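Local atomic coordinates of glutathione S-transferase (Sphingobium chungbukense, PDB entry 6M1T), a protein that binds glutathione and, as a bacterial beta-class glutathione S-transferase, probably transfers it to electrophilic compounds in detoxification. Residues A[14-19]-A[157-162]; A[26-31]-A[36-41]; A[61-66]-A[70-75]; A[109-114]-A[123-128]; A[145-148]-A[153-156]. All coordinates share one frame; numbering follows the deposited sequence.

In the fold
The five contacts trace the two-part build of a glutathione S-transferase. Contact 1 opens the series with segment 14-19 and closes it with 157-162; contacts 2, 3, 4 and 5 lie between in that order. Contacts 2 and 3 belong to the thioredoxin-like N-terminal part and reach the same mixed sheet, with centres about 19 Å apart. Contacts 4 and 5 belong to the helical C-terminal part, their centres about 24 Å apart. Contact 1 sets helix 12-21 against helix 153-162 near the centre of the chain, touches contacts 3, 4 and 5, and shares helix 153-162 with contact 5. Glutathione lies beside this junction, met by residues of contacts 1 and 3, whereas contact 2 stands at an outer sheet edge.

Contact 1 of 5, residues A[14-19]-A[157-162]; sequences PHIALR and YLFVML
The end of Ile-16 meets two side chains of the facing helix: CD1 lies 4.1 Å from Val-160 CG2 and 4.3 Å from Phe-159 CD2, coming to the aromatic ring obliquely. Ile-16 and Val-160 run past one another, pointing opposite ways. The isoleucine reaches this far because CG1 stands anti to its carbonyl carbon (chi1 -69°) and the chain then runs on almost extended, carrying CD1 outward. With so little surface buried, this is a narrow touch, yet it joins the two parts typical of the glutathione S-transferase fold: helix 12-21 of the thioredoxin-like domain and helix 153-162 of the helical domain. Farther out, helix 189-198 serves both sides, with Ala-194 against Ile-16 and Val-191 against Phe-159, while Ile-185 and Ala-186 pack on the same phenylalanine. A polar chain runs from helix 12-21 to helix 189-198: Arg-19 NH2 donates to His-15 NE2 over 3.1 Å, the acceptor lying in the guanidinium plane, and His-15 ND1 is bonded in turn to Glu-198. One turn before Met-161, Tyr-157 touches glutathione, and Met-161 CE rests over a face of its ring, offset toward the rim.

Contact 2 of 5, residues A[26-31]-A[36-41]; sequences DAVKVD and KVETGD
Lys-29 and Glu-38 are joined by two bonds, only one of them between backbones. Glu-38 N donates to Lys-29 O at 2.9 Å, but the return bond, from Lys-29 N, goes to the carboxylate oxygen Glu-38 OE2 at 2.8 Å and is nearly straight (174°). The chain has already turned away at Glu-38, and its side chain does the work that its own carbonyl would do in a continued strand. To fold back so, CG takes the crowded position between backbone N and carbonyl carbon (chi1 60°), and the donor meets OE2 from above the carboxylate plane. Further along, Asp-31 N donates to Lys-36 O at 2.9 Å, with a weak return bond from Lys-36 N to Asp-31 O. These make Asp-31 and Lys-36 an antiparallel hydrogen-bonded pair, next to the non-hydrogen-bonded pair of Val-30 and Val-37. The side-chain oxygen Asp-31 OD1 is engaged by Ala-33 N and Thr-34 N.

A type I turn from Val-37 to Gly-40 ends the strand, closed by Gly-40 N to Val-37 O at 2.8 Å; Asp-41 O then takes Val-37 N. Charge plays a looser part: Lys-29 NZ stays 4.5 Å from Glu-38 OE1, beyond a salt bridge.

Apolar contacts line the face carrying Val-30 and Val-37, both of which touch Phe-4 and Phe-43. The two strands form a beta hairpin at the outer edge of the thioredoxin-like sheet, where strand 26-31, preceded in the chain by helix 12-21, lies between strand 36-37 and the parallel strand 2-5.

Contact 3 of 5, residues A[61-66]-A[70-75]; sequences ETLTEN and LLYIAD. With GSH (glutathione), chain C.
Leu-70 N donates to Asn-66 O over 2.8 Å, a nearly straight bond that forms the first turn of helix 66-75. Two residues at the start of that helix bind glutathione. Asn-66 N donates at 3.0 Å to O12, in the alpha-carboxylate of the gamma-glutamyl residue of glutathione, and weakly to O11, while Glu-65 OE2 accepts from the amino nitrogen N1 of glutathione at 2.8 Å. The glutamate bends at chi2 (-69°), turning its carboxylate toward the ligand. In this thioredoxin-like domain the chain passes from strand 62-64 through the N-cap position, Glu-65, into a helix whose first N-H faces that alpha-carboxylate. Ser-99 of the second subunit also bonds Glu-65 OE2, so the dimer partner shares the site. A leucine in place of Glu-65 would probably leave the glutathione amino group and that serine without this acceptor. Asn-66 ND2 is tied to Cys-10 O, whereas its OD1, buried against Leu-70 CG and CD1, has no partner in the model. Leu-63 CD2 rests against Tyr-72 CB, 3.8 Å away, and comes to the ring at a slant; Tyr-92 of the second subunit packs on Leu-63 and stands edge-to-face with the Tyr-72 ring.

Contact 4 of 5, residues A[109-114]-A[123-128]; sequences FVPLFT and LAASTA
Ala-125 presents its methyl to two neighbours at once. The ring of Pro-111 comes against it with CG nearest, at 3.7 Å from Ala-125 CB, and with CB almost as close. Leu-112 meets the same methyl through its branch point, CG lying 3.8 Å from Ala-125 CB, then extends along the helix surface: its CD2 reaches Ser-126 OG at 3.6 Å and lies as near to Ser-126 N. That course follows from CG standing anti to the carbonyl carbon (chi1 -67°) with an extended continuation, which sends both methyls on toward the helix. Ser-126 points its CB away from the loop, so Leu-112 rests on its flank, and the serine hydroxyl has a weak bond with Lys-122 O.

Bonds within the loop are consistent with a fixed backbone here. Val-110 O accepts from Phe-113 N and from Thr-114 OG1, at 3.1 and 2.7 Å, reached from opposite faces of its carbonyl plane. Residues 109-112 keep helical backbone angles between helix 89-108 and helix 119-139 of the C-terminal domain. Leu-112 also touches Val-129 and Val-168, continuing the apolar patch beyond the two segments.

Across the contact the chemistry is van der Waals contact around a small alanine: with just a methyl in the way, the backbones approach to 6.2 Å between Pro-111 CA and Ala-125 CA, and with no polar bond between the two segments, shape complementarity probably sets how the loop lies on the helix.

Contact 5 of 5, residues A[145-148]-A[153-156]; sequences HYAG and VADI
Tyr-146 N donates to Asp-155 OD1 across 2.7 Å, almost straight at 171° and onto the syn lone pair of the carboxylate. This is the tight side. Tyr-146 CB also presses close to OD1, at 3.3 Å, and beyond it the aromatic ring, placed by a CG anti to the backbone N (chi1 -174°), brings CD2 within 4.1 Å of Ala-154 CB. Ala-147 CB meets the same alanine methyl at 4.0 Å. Residues of helices 89-108 and 119-139, among them Leu-101 and Leu-136, cover the tyrosine further.

The aspartate has partners on both oxygens: OD1 is bonded also to Tyr-181 OH, and OD2 to Ser-152 N. With Asp-155 OD2 on Ser-152 N and Ser-152 OG on Ala-154 N, the start of helix 153-162 comes close to the N-capping box well known at this helix in glutathione S-transferases. An alanine in place of Asp-155 would probably leave Tyr-146 N and Ser-152 N without their acceptors and Tyr-181 OH without its partner, so that the loop 145-148 could shift from the helix start.

The other side is looser. The His-145 ring turns its edge toward the aspartate, with ring and carboxylate planes 62° apart, but His-145 ND1 remains 4.2 Å from Asp-155 OD2. Here a water bridges loop and helix, accepting from Ala-147 N at 2.8 Å and lying 2.7 Å from Asp-155 OD2, while the histidine itself is partly exposed to solvent.

Contact 1 of 5, residues A[14-19]-A[157-162]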
# COMPACT_ATOMS: atom_id res chain seq x y z
N PRO A 14 -14.69 0.78 -0.19
CA PRO A 14 -15.22 1.94 0.51
C PRO A 14 -16.75 2.07 0.35
O PRO A 14 -17.39 2.61 1.28
CB PRO A 14 -14.42 3.14 -0.03
CG PRO A 14 -13.81 2.63 -1.29
CD PRO A 14 -13.62 1.13 -1.13
N HIS A 15 -17.32 1.62 -0.77
CA HIS A 15 -18.81 1.57 -0.93
C HIS A 15 -19.41 0.77 0.24
O HIS A 15 -20.34 1.28 0.92
CB HIS A 15 -19.17 0.98 -2.30
CG HIS A 15 -20.60 1.17 -2.70
ND1 HIS A 15 -21.08 0.79 -3.95
CD2 HIS A 15 -21.63 1.75 -2.06
CE1 HIS A 15 -22.38 1.05 -4.01
NE2 HIS A 15 -22.73 1.69 -2.89
N ILE A 16 -18.95 -0.45 0.44
CA ILE A 16 -19.43 -1.31 1.56
C ILE A 16 -19.19 -0.60 2.92
O ILE A 16 -20.09 -0.59 3.76
CB ILE A 16 -18.78 -2.70 1.50
CG1 ILE A 16 -19.30 -3.47 0.29
CG2 ILE A 16 -18.99 -3.45 2.81
CD1 ILE A 16 -18.49 -4.66 -0.13
N ALA A 17 -18.02 -0.02 3.13
CA ALA A 17 -17.61 0.62 4.40
C ALA A 17 -18.56 1.78 4.76
O ALA A 17 -18.92 1.93 5.94
CB ALA A 17 -16.16 1.08 4.33
N LEU A 18 -18.90 2.64 3.81
CA LEU A 18 -19.84 3.75 4.04
C LEU A 18 -21.22 3.18 4.43
O LEU A 18 -21.88 3.84 5.28
CB LEU A 18 -19.93 4.62 2.79
CG LEU A 18 -18.68 5.47 2.55
CD1 LEU A 18 -18.64 5.96 1.12
CD2 LEU A 18 -18.61 6.62 3.52
N ARG A 19 -21.65 2.10 3.81
CA ARG A 19 -22.91 1.39 4.19
C ARG A 19 -22.78 0.84 5.62
O ARG A 19 -23.78 0.89 6.34
CB ARG A 19 -23.28 0.29 3.20
CG ARG A 19 -23.73 0.87 1.86
CD ARG A 19 -24.24 -0.12 0.85
NE ARG A 19 -24.48 0.60 -0.39
CZ ARG A 19 -25.63 1.15 -0.77
NH1 ARG A 19 -26.71 1.02 -0.03
NH2 ARG A 19 -25.67 1.83 -1.90
N TYR A 157 -12.05 -5.03 2.35
CA TYR A 157 -11.10 -4.89 1.21
C TYR A 157 -10.71 -6.26 0.64
O TYR A 157 -10.81 -6.47 -0.58
CB TYR A 157 -9.90 -4.13 1.75
CG TYR A 157 -8.97 -3.51 0.75
CD1 TYR A 157 -9.35 -3.20 -0.55
CD2 TYR A 157 -7.72 -3.13 1.18
CE1 TYR A 157 -8.46 -2.58 -1.42
CE2 TYR A 157 -6.83 -2.48 0.34
CZ TYR A 157 -7.20 -2.20 -0.95
OH TYR A 157 -6.27 -1.61 -1.77
N LEU A 158 -10.39 -7.23 1.53
CA LEU A 158 -10.03 -8.60 1.09
C LEU A 158 -11.24 -9.20 0.39
O LEU A 158 -11.05 -9.76 -0.70
CB LEU A 158 -9.60 -9.47 2.28
CG LEU A 158 -9.30 -10.93 1.96
CD1 LEU A 158 -8.24 -11.06 0.85
CD2 LEU A 158 -8.87 -11.66 3.23
N PHE A 159 -12.42 -9.10 1.02
CA PHE A 159 -13.67 -9.67 0.44
C PHE A 159 -13.85 -9.21 -1.00
O PHE A 159 -14.10 -10.01 -1.88
CB PHE A 159 -14.87 -9.21 1.26
CG PHE A 159 -16.19 -9.59 0.66
CD1 PHE A 159 -16.68 -10.88 0.85
CD2 PHE A 159 -17.00 -8.65 0.03
CE1 PHE A 159 -17.93 -11.24 0.38
CE2 PHE A 159 -18.25 -9.01 -0.44
CZ PHE A 159 -18.70 -10.31 -0.29
N VAL A 160 -13.65 -7.91 -1.26
CA VAL A 160 -13.84 -7.36 -2.63
C VAL A 160 -12.89 -8.05 -3.61
O VAL A 160 -13.35 -8.52 -4.66
CB VAL A 160 -13.75 -5.83 -2.67
CG1 VAL A 160 -13.67 -5.33 -4.11
CG2 VAL A 160 -14.90 -5.21 -1.93
N MET A 161 -11.61 -8.13 -3.31
CA MET A 161 -10.60 -8.77 -4.18
C MET A 161 -10.83 -10.29 -4.31
O MET A 161 -10.49 -10.82 -5.34
CB MET A 161 -9.20 -8.45 -3.64
CG MET A 161 -8.93 -6.95 -3.61
SD MET A 161 -7.16 -6.64 -3.26
CE MET A 161 -7.26 -5.30 -2.09
N LEU A 162 -11.43 -10.97 -3.31
CA LEU A 162 -11.75 -12.43 -3.42
C LEU A 162 -12.90 -12.65 -4.40
O LEU A 162 -13.01 -13.75 -4.94
CB LEU A 162 -12.07 -12.98 -2.02
CG LEU A 162 -10.88 -13.03 -1.07
CD1 LEU A 162 -11.31 -13.64 0.26
CD2 LEU A 162 -9.73 -13.80 -1.63

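Contact 2 of 5, residues A[26-31]-A[36-41]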
# COMPACT_ATOMS: atom_id res chain seq x y z
N ASP A 26 -23.05 10.03 -1.72
CA ASP A 26 -23.45 9.76 -3.11
C ASP A 26 -22.43 8.76 -3.64
O ASP A 26 -21.25 8.94 -3.36
CB ASP A 26 -23.49 11.04 -3.95
CG ASP A 26 -24.41 12.10 -3.40
OD1 ASP A 26 -25.48 11.71 -2.91
OD2 ASP A 26 -24.06 13.28 -3.51
N ALA A 27 -22.88 7.77 -4.38
CA ALA A 27 -22.00 6.87 -5.15
C ALA A 27 -22.09 7.33 -6.60
O ALA A 27 -23.17 7.23 -7.16
CB ALA A 27 -22.43 5.44 -4.99
N VAL A 28 -20.98 7.81 -7.17
CA VAL A 28 -20.96 8.40 -8.54
C VAL A 28 -20.11 7.50 -9.44
O VAL A 28 -18.96 7.26 -9.09
CB VAL A 28 -20.42 9.84 -8.41
CG1 VAL A 28 -20.24 10.51 -9.74
CG2 VAL A 28 -21.35 10.66 -7.52
N LYS A 29 -20.68 7.01 -10.54
CA LYS A 29 -19.99 6.09 -11.49
C LYS A 29 -19.01 6.88 -12.37
O LYS A 29 -19.30 8.03 -12.79
CB LYS A 29 -21.00 5.27 -12.30
CG LYS A 29 -21.82 4.30 -11.46
CD LYS A 29 -22.65 3.31 -12.30
CE LYS A 29 -24.10 3.72 -12.47
NZ LYS A 29 -24.88 3.43 -11.24
N VAL A 30 -17.85 6.29 -12.61
CA VAL A 30 -16.84 6.79 -13.58
C VAL A 30 -16.70 5.75 -14.70
O VAL A 30 -16.55 4.53 -14.40
CB VAL A 30 -15.49 7.02 -12.90
CG1 VAL A 30 -14.46 7.61 -13.86
CG2 VAL A 30 -15.65 7.90 -11.65
N ASP A 31 -16.57 6.25 -15.92
CA ASP A 31 -16.20 5.44 -17.11
C ASP A 31 -14.68 5.44 -17.11
O ASP A 31 -14.10 6.51 -17.28
CB ASP A 31 -16.77 6.03 -18.41
CG ASP A 31 -16.48 5.13 -19.61
OD1 ASP A 31 -15.33 4.58 -19.69
OD2 ASP A 31 -17.43 4.91 -20.43
N LYS A 36 -14.45 9.84 -17.56
CA LYS A 36 -15.52 10.86 -17.38
C LYS A 36 -16.49 10.33 -16.33
O LYS A 36 -16.76 9.14 -16.33
CB LYS A 36 -16.28 11.14 -18.68
CG LYS A 36 -15.50 11.82 -19.82
CD LYS A 36 -14.61 12.99 -19.48
CE LYS A 36 -13.83 13.49 -20.71
NZ LYS A 36 -13.08 12.40 -21.40
N VAL A 37 -16.99 11.22 -15.50
CA VAL A 37 -18.00 10.90 -14.46
C VAL A 37 -19.33 10.75 -15.20
O VAL A 37 -19.41 11.26 -16.34
CB VAL A 37 -17.99 11.99 -13.38
CG1 VAL A 37 -18.95 11.68 -12.27
CG2 VAL A 37 -16.59 12.18 -12.83
N GLU A 38 -20.28 10.00 -14.64
CA GLU A 38 -21.60 9.76 -15.28
C GLU A 38 -22.33 11.09 -15.49
O GLU A 38 -23.26 11.12 -16.31
CB GLU A 38 -22.45 8.79 -14.46
CG GLU A 38 -22.78 9.23 -13.04
CD GLU A 38 -23.59 8.12 -12.37
OE1 GLU A 38 -24.48 7.57 -13.06
OE2 GLU A 38 -23.25 7.69 -11.27
N THR A 39 -21.97 12.12 -14.74
CA THR A 39 -22.48 13.50 -14.84
C THR A 39 -21.85 14.23 -16.03
O THR A 39 -22.39 15.26 -16.41
CB THR A 39 -22.18 14.28 -13.56
OG1 THR A 39 -20.75 14.29 -13.44
CG2 THR A 39 -22.79 13.66 -12.32
N GLY A 40 -20.73 13.73 -16.56
CA GLY A 40 -19.99 14.32 -17.69
C GLY A 40 -18.77 15.12 -17.25
O GLY A 40 -18.01 15.52 -18.12
N ASP A 41 -18.60 15.38 -15.95
CA ASP A 41 -17.40 16.03 -15.40
C ASP A 41 -16.17 15.23 -15.84
O ASP A 41 -16.28 14.00 -15.95
CB ASP A 41 -17.47 16.13 -13.87
CG ASP A 41 -18.67 16.91 -13.37
OD1 ASP A 41 -19.76 16.32 -13.28
OD2 ASP A 41 -18.51 18.10 -13.09

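Contact 3 of 5, residues A[61-66]-A[70-75]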
# COMPACT_ATOMS: atom_id res chain seq x y z
N GLU A 61 -12.52 18.60 -0.40
CA GLU A 61 -11.19 17.96 -0.55
C GLU A 61 -11.39 16.51 -1.01
O GLU A 61 -12.29 15.90 -0.50
CB GLU A 61 -10.46 17.96 0.77
CG GLU A 61 -9.13 17.28 0.64
CD GLU A 61 -8.29 17.27 1.90
OE1 GLU A 61 -8.81 17.70 3.00
OE2 GLU A 61 -7.12 16.84 1.78
N THR A 62 -10.55 16.00 -1.91
CA THR A 62 -10.62 14.59 -2.41
C THR A 62 -9.47 13.79 -1.80
O THR A 62 -8.29 14.22 -1.92
CB THR A 62 -10.66 14.54 -3.94
OG1 THR A 62 -11.87 15.17 -4.36
CG2 THR A 62 -10.62 13.13 -4.50
N LEU A 63 -9.78 12.62 -1.25
CA LEU A 63 -8.81 11.63 -0.74
C LEU A 63 -8.72 10.46 -1.73
O LEU A 63 -9.76 10.05 -2.32
CB LEU A 63 -9.36 11.20 0.61
CG LEU A 63 -8.42 10.61 1.64
CD1 LEU A 63 -7.25 11.55 1.95
CD2 LEU A 63 -9.22 10.31 2.90
N THR A 64 -7.51 9.96 -1.99
CA THR A 64 -7.30 8.80 -2.87
C THR A 64 -6.58 7.70 -2.10
O THR A 64 -6.05 7.99 -1.00
CB THR A 64 -6.52 9.15 -4.15
OG1 THR A 64 -5.27 9.67 -3.73
CG2 THR A 64 -7.21 10.17 -5.03
N GLU A 65 -6.54 6.50 -2.68
CA GLU A 65 -5.89 5.29 -2.12
C GLU A 65 -6.83 4.64 -1.10
O GLU A 65 -7.12 5.25 -0.04
CB GLU A 65 -4.52 5.59 -1.49
CG GLU A 65 -3.53 6.25 -2.43
CD GLU A 65 -3.02 5.38 -3.55
OE1 GLU A 65 -2.70 5.95 -4.62
OE2 GLU A 65 -2.92 4.12 -3.36
N ASN A 66 -7.20 3.41 -1.38
CA ASN A 66 -8.10 2.58 -0.54
C ASN A 66 -7.67 2.61 0.92
O ASN A 66 -8.50 2.86 1.80
CB ASN A 66 -8.24 1.17 -1.11
CG ASN A 66 -9.62 0.99 -1.71
OD1 ASN A 66 -10.58 1.55 -1.19
ND2 ASN A 66 -9.71 0.26 -2.79
N LEU A 70 -10.42 4.05 3.42
CA LEU A 70 -11.06 3.05 4.29
C LEU A 70 -10.84 3.44 5.75
O LEU A 70 -11.82 3.42 6.53
CB LEU A 70 -10.49 1.67 3.95
CG LEU A 70 -11.03 1.05 2.65
CD1 LEU A 70 -10.23 -0.19 2.32
CD2 LEU A 70 -12.52 0.73 2.76
N LEU A 71 -9.63 3.83 6.11
CA LEU A 71 -9.37 4.31 7.51
C LEU A 71 -10.20 5.55 7.82
O LEU A 71 -10.78 5.60 8.92
CB LEU A 71 -7.89 4.63 7.71
CG LEU A 71 -7.05 3.72 8.61
CD1 LEU A 71 -7.84 2.81 9.54
CD2 LEU A 71 -6.10 2.90 7.76
N TYR A 72 -10.23 6.54 6.92
CA TYR A 72 -11.04 7.76 7.06
C TYR A 72 -12.48 7.36 7.40
O TYR A 72 -13.12 7.92 8.36
CB TYR A 72 -10.99 8.64 5.80
CG TYR A 72 -11.83 9.87 5.96
CD1 TYR A 72 -11.34 10.99 6.62
CD2 TYR A 72 -13.16 9.88 5.56
CE1 TYR A 72 -12.15 12.10 6.83
CE2 TYR A 72 -13.97 10.97 5.77
CZ TYR A 72 -13.46 12.09 6.38
OH TYR A 72 -14.27 13.15 6.58
N ILE A 73 -13.06 6.51 6.55
CA ILE A 73 -14.49 6.11 6.68
C ILE A 73 -14.70 5.43 8.05
O ILE A 73 -15.66 5.82 8.72
CB ILE A 73 -14.93 5.18 5.53
CG1 ILE A 73 -14.98 5.96 4.21
CG2 ILE A 73 -16.24 4.48 5.87
CD1 ILE A 73 -14.88 5.09 2.98
N ALA A 74 -13.85 4.47 8.42
CA ALA A 74 -13.94 3.75 9.72
C ALA A 74 -13.91 4.74 10.88
O ALA A 74 -14.80 4.65 11.79
CB ALA A 74 -12.83 2.73 9.87
N ASP A 75 -13.02 5.71 10.82
CA ASP A 75 -12.73 6.65 11.94
C ASP A 75 -13.90 7.61 12.15
O ASP A 75 -14.04 8.12 13.26
CB ASP A 75 -11.40 7.38 11.72
CG ASP A 75 -10.17 6.50 11.93
OD1 ASP A 75 -10.37 5.36 12.39
OD2 ASP A 75 -9.01 6.98 11.63
N1 GSH C . -3.46 2.12 -5.29
CA1 GSH C . -4.84 2.49 -5.62
C1 GSH C . -5.74 2.30 -4.40
O11 GSH C . -5.35 1.48 -3.56
O12 GSH C . -6.81 3.00 -4.35
CB1 GSH C . -5.30 1.61 -6.79
CG1 GSH C . -6.56 2.08 -7.47
CD1 GSH C . -6.79 1.26 -8.74
OE1 GSH C . -5.89 0.65 -9.32
N2 GSH C . -8.03 1.29 -9.21
CA2 GSH C . -8.48 0.66 -10.44
C2 GSH C . -8.66 1.66 -11.56
O2 GSH C . -9.27 2.71 -11.35
CB2 GSH C . -9.78 -0.13 -10.22
SG2 GSH C . -9.56 -1.65 -9.25
N3 GSH C . -8.05 1.38 -12.70
CA3 GSH C . -8.16 2.22 -13.86
C3 GSH C . -6.79 2.63 -14.43
O31 GSH C . -5.78 2.39 -13.73
O32 GSH C . -6.78 3.20 -15.54

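Contact 4 of 5, residues A[109-114]-A[123-128]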
# COMPACT_ATOMS: atom_id res chain seq x y z
N PHE A 109 -3.02 -9.20 -9.68
CA PHE A 109 -4.14 -9.41 -10.63
C PHE A 109 -3.95 -8.62 -11.94
O PHE A 109 -4.64 -8.92 -12.96
CB PHE A 109 -5.46 -8.98 -10.04
CG PHE A 109 -6.04 -9.92 -9.02
CD1 PHE A 109 -6.86 -10.98 -9.43
CD2 PHE A 109 -5.82 -9.74 -7.68
CE1 PHE A 109 -7.39 -11.83 -8.48
CE2 PHE A 109 -6.34 -10.61 -6.73
CZ PHE A 109 -7.13 -11.66 -7.14
N VAL A 110 -3.09 -7.61 -11.94
CA VAL A 110 -3.15 -6.56 -13.02
C VAL A 110 -2.93 -7.18 -14.41
O VAL A 110 -3.72 -6.88 -15.30
CB VAL A 110 -2.22 -5.38 -12.69
CG1 VAL A 110 -2.03 -4.46 -13.88
CG2 VAL A 110 -2.79 -4.63 -11.49
N PRO A 111 -1.92 -8.04 -14.67
CA PRO A 111 -1.77 -8.71 -15.97
C PRO A 111 -3.00 -9.55 -16.37
O PRO A 111 -3.35 -9.57 -17.54
CB PRO A 111 -0.58 -9.65 -15.80
CG PRO A 111 0.19 -9.08 -14.60
CD PRO A 111 -0.87 -8.46 -13.73
N LEU A 112 -3.64 -10.20 -15.40
CA LEU A 112 -4.85 -11.03 -15.67
C LEU A 112 -6.00 -10.16 -16.16
O LEU A 112 -6.86 -10.74 -16.85
CB LEU A 112 -5.27 -11.79 -14.41
CG LEU A 112 -4.33 -12.86 -13.89
CD1 LEU A 112 -4.87 -13.46 -12.61
CD2 LEU A 112 -4.12 -13.96 -14.92
N PHE A 113 -6.07 -8.87 -15.79
CA PHE A 113 -7.16 -7.93 -16.19
C PHE A 113 -6.69 -6.98 -17.31
O PHE A 113 -7.41 -6.01 -17.62
CB PHE A 113 -7.69 -7.13 -15.00
CG PHE A 113 -8.62 -7.90 -14.09
CD1 PHE A 113 -9.95 -8.10 -14.44
CD2 PHE A 113 -8.16 -8.46 -12.91
CE1 PHE A 113 -10.81 -8.79 -13.60
CE2 PHE A 113 -9.02 -9.15 -12.06
CZ PHE A 113 -10.34 -9.31 -12.41
N THR A 114 -5.52 -7.24 -17.89
CA THR A 114 -4.97 -6.51 -19.05
C THR A 114 -5.09 -7.43 -20.26
O THR A 114 -4.30 -8.37 -20.39
CB THR A 114 -3.55 -6.05 -18.74
OG1 THR A 114 -3.61 -5.31 -17.52
CG2 THR A 114 -2.94 -5.18 -19.82
N LEU A 123 -0.20 -16.26 -17.35
CA LEU A 123 0.02 -17.53 -16.60
C LEU A 123 0.80 -17.26 -15.30
O LEU A 123 0.43 -17.84 -14.26
CB LEU A 123 0.73 -18.56 -17.48
CG LEU A 123 -0.03 -19.08 -18.72
CD1 LEU A 123 0.36 -20.52 -19.03
CD2 LEU A 123 -1.55 -18.96 -18.55
N ALA A 124 1.85 -16.43 -15.34
CA ALA A 124 2.67 -16.11 -14.15
C ALA A 124 1.82 -15.38 -13.09
O ALA A 124 1.96 -15.69 -11.90
CB ALA A 124 3.87 -15.29 -14.52
N ALA A 125 0.98 -14.42 -13.51
CA ALA A 125 0.06 -13.66 -12.63
C ALA A 125 -0.96 -14.62 -12.02
O ALA A 125 -1.22 -14.52 -10.80
CB ALA A 125 -0.59 -12.53 -13.39
N SER A 126 -1.50 -15.55 -12.83
CA SER A 126 -2.28 -16.73 -12.37
C SER A 126 -1.61 -17.36 -11.15
O SER A 126 -2.30 -17.54 -10.11
CB SER A 126 -2.45 -17.75 -13.47
OG SER A 126 -3.63 -17.50 -14.22
N THR A 127 -0.30 -17.65 -11.27
CA THR A 127 0.52 -18.36 -10.25
C THR A 127 0.65 -17.52 -8.98
O THR A 127 0.51 -18.09 -7.87
CB THR A 127 1.93 -18.67 -10.77
OG1 THR A 127 1.78 -19.66 -11.78
CG2 THR A 127 2.88 -19.15 -9.70
N ALA A 128 0.98 -16.24 -9.13
CA ALA A 128 1.16 -15.29 -8.01
C ALA A 128 -0.15 -15.18 -7.23
O ALA A 128 -0.10 -15.20 -6.02
CB ALA A 128 1.63 -13.96 -8.53

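Contact 5 of 5, residues A[145-148]-A[153-156]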
# COMPACT_ATOMS: atom_id res chain seq x y z
N HIS A 145 -11.66 -13.27 11.43
CA HIS A 145 -11.39 -11.92 10.86
C HIS A 145 -9.93 -11.81 10.41
O HIS A 145 -9.02 -12.35 11.08
CB HIS A 145 -11.73 -10.86 11.91
CG HIS A 145 -13.03 -11.09 12.60
ND1 HIS A 145 -14.25 -10.77 12.02
CD2 HIS A 145 -13.31 -11.59 13.82
CE1 HIS A 145 -15.22 -11.06 12.86
NE2 HIS A 145 -14.67 -11.57 13.97
N TYR A 146 -9.70 -11.06 9.33
CA TYR A 146 -8.37 -10.91 8.69
C TYR A 146 -7.43 -10.07 9.59
O TYR A 146 -6.24 -10.38 9.60
CB TYR A 146 -8.57 -10.34 7.28
CG TYR A 146 -7.32 -10.27 6.46
CD1 TYR A 146 -6.49 -11.38 6.30
CD2 TYR A 146 -6.99 -9.10 5.79
CE1 TYR A 146 -5.30 -11.30 5.58
CE2 TYR A 146 -5.84 -9.02 5.03
CZ TYR A 146 -4.99 -10.11 4.92
OH TYR A 146 -3.87 -10.00 4.15
N ALA A 147 -7.94 -9.06 10.30
CA ALA A 147 -7.16 -8.16 11.20
C ALA A 147 -7.82 -8.04 12.59
O ALA A 147 -9.00 -7.57 12.69
CB ALA A 147 -6.99 -6.79 10.56
N GLY A 148 -7.09 -8.42 13.64
CA GLY A 148 -7.52 -8.26 15.04
C GLY A 148 -8.78 -9.06 15.35
O GLY A 148 -8.98 -10.15 14.76
N VAL A 153 -12.40 -2.86 8.05
CA VAL A 153 -12.20 -2.44 6.63
C VAL A 153 -11.23 -3.39 5.93
O VAL A 153 -11.31 -3.53 4.71
CB VAL A 153 -11.77 -0.97 6.53
CG1 VAL A 153 -12.96 -0.08 6.83
CG2 VAL A 153 -10.57 -0.64 7.43
N ALA A 154 -10.36 -4.10 6.66
CA ALA A 154 -9.42 -5.05 6.03
C ALA A 154 -10.21 -6.24 5.52
O ALA A 154 -9.88 -6.73 4.44
CB ALA A 154 -8.32 -5.46 6.99
N ASP A 155 -11.21 -6.72 6.26
CA ASP A 155 -12.09 -7.82 5.77
C ASP A 155 -12.86 -7.30 4.53
O ASP A 155 -13.06 -8.02 3.57
CB ASP A 155 -13.10 -8.28 6.83
CG ASP A 155 -12.46 -8.84 8.10
OD1 ASP A 155 -11.78 -9.85 8.00
OD2 ASP A 155 -12.60 -8.23 9.15
N ILE A 156 -13.37 -6.08 4.60
CA ILE A 156 -14.15 -5.53 3.46
C ILE A 156 -13.26 -5.52 2.21
O ILE A 156 -13.66 -5.95 1.16
CB ILE A 156 -14.69 -4.13 3.78
CG1 ILE A 156 -15.73 -4.14 4.92
CG2 ILE A 156 -15.27 -3.58 2.47
CD1 ILE A 156 -16.14 -2.74 5.37
O HOH W 1 -10.34 -7.67 10.55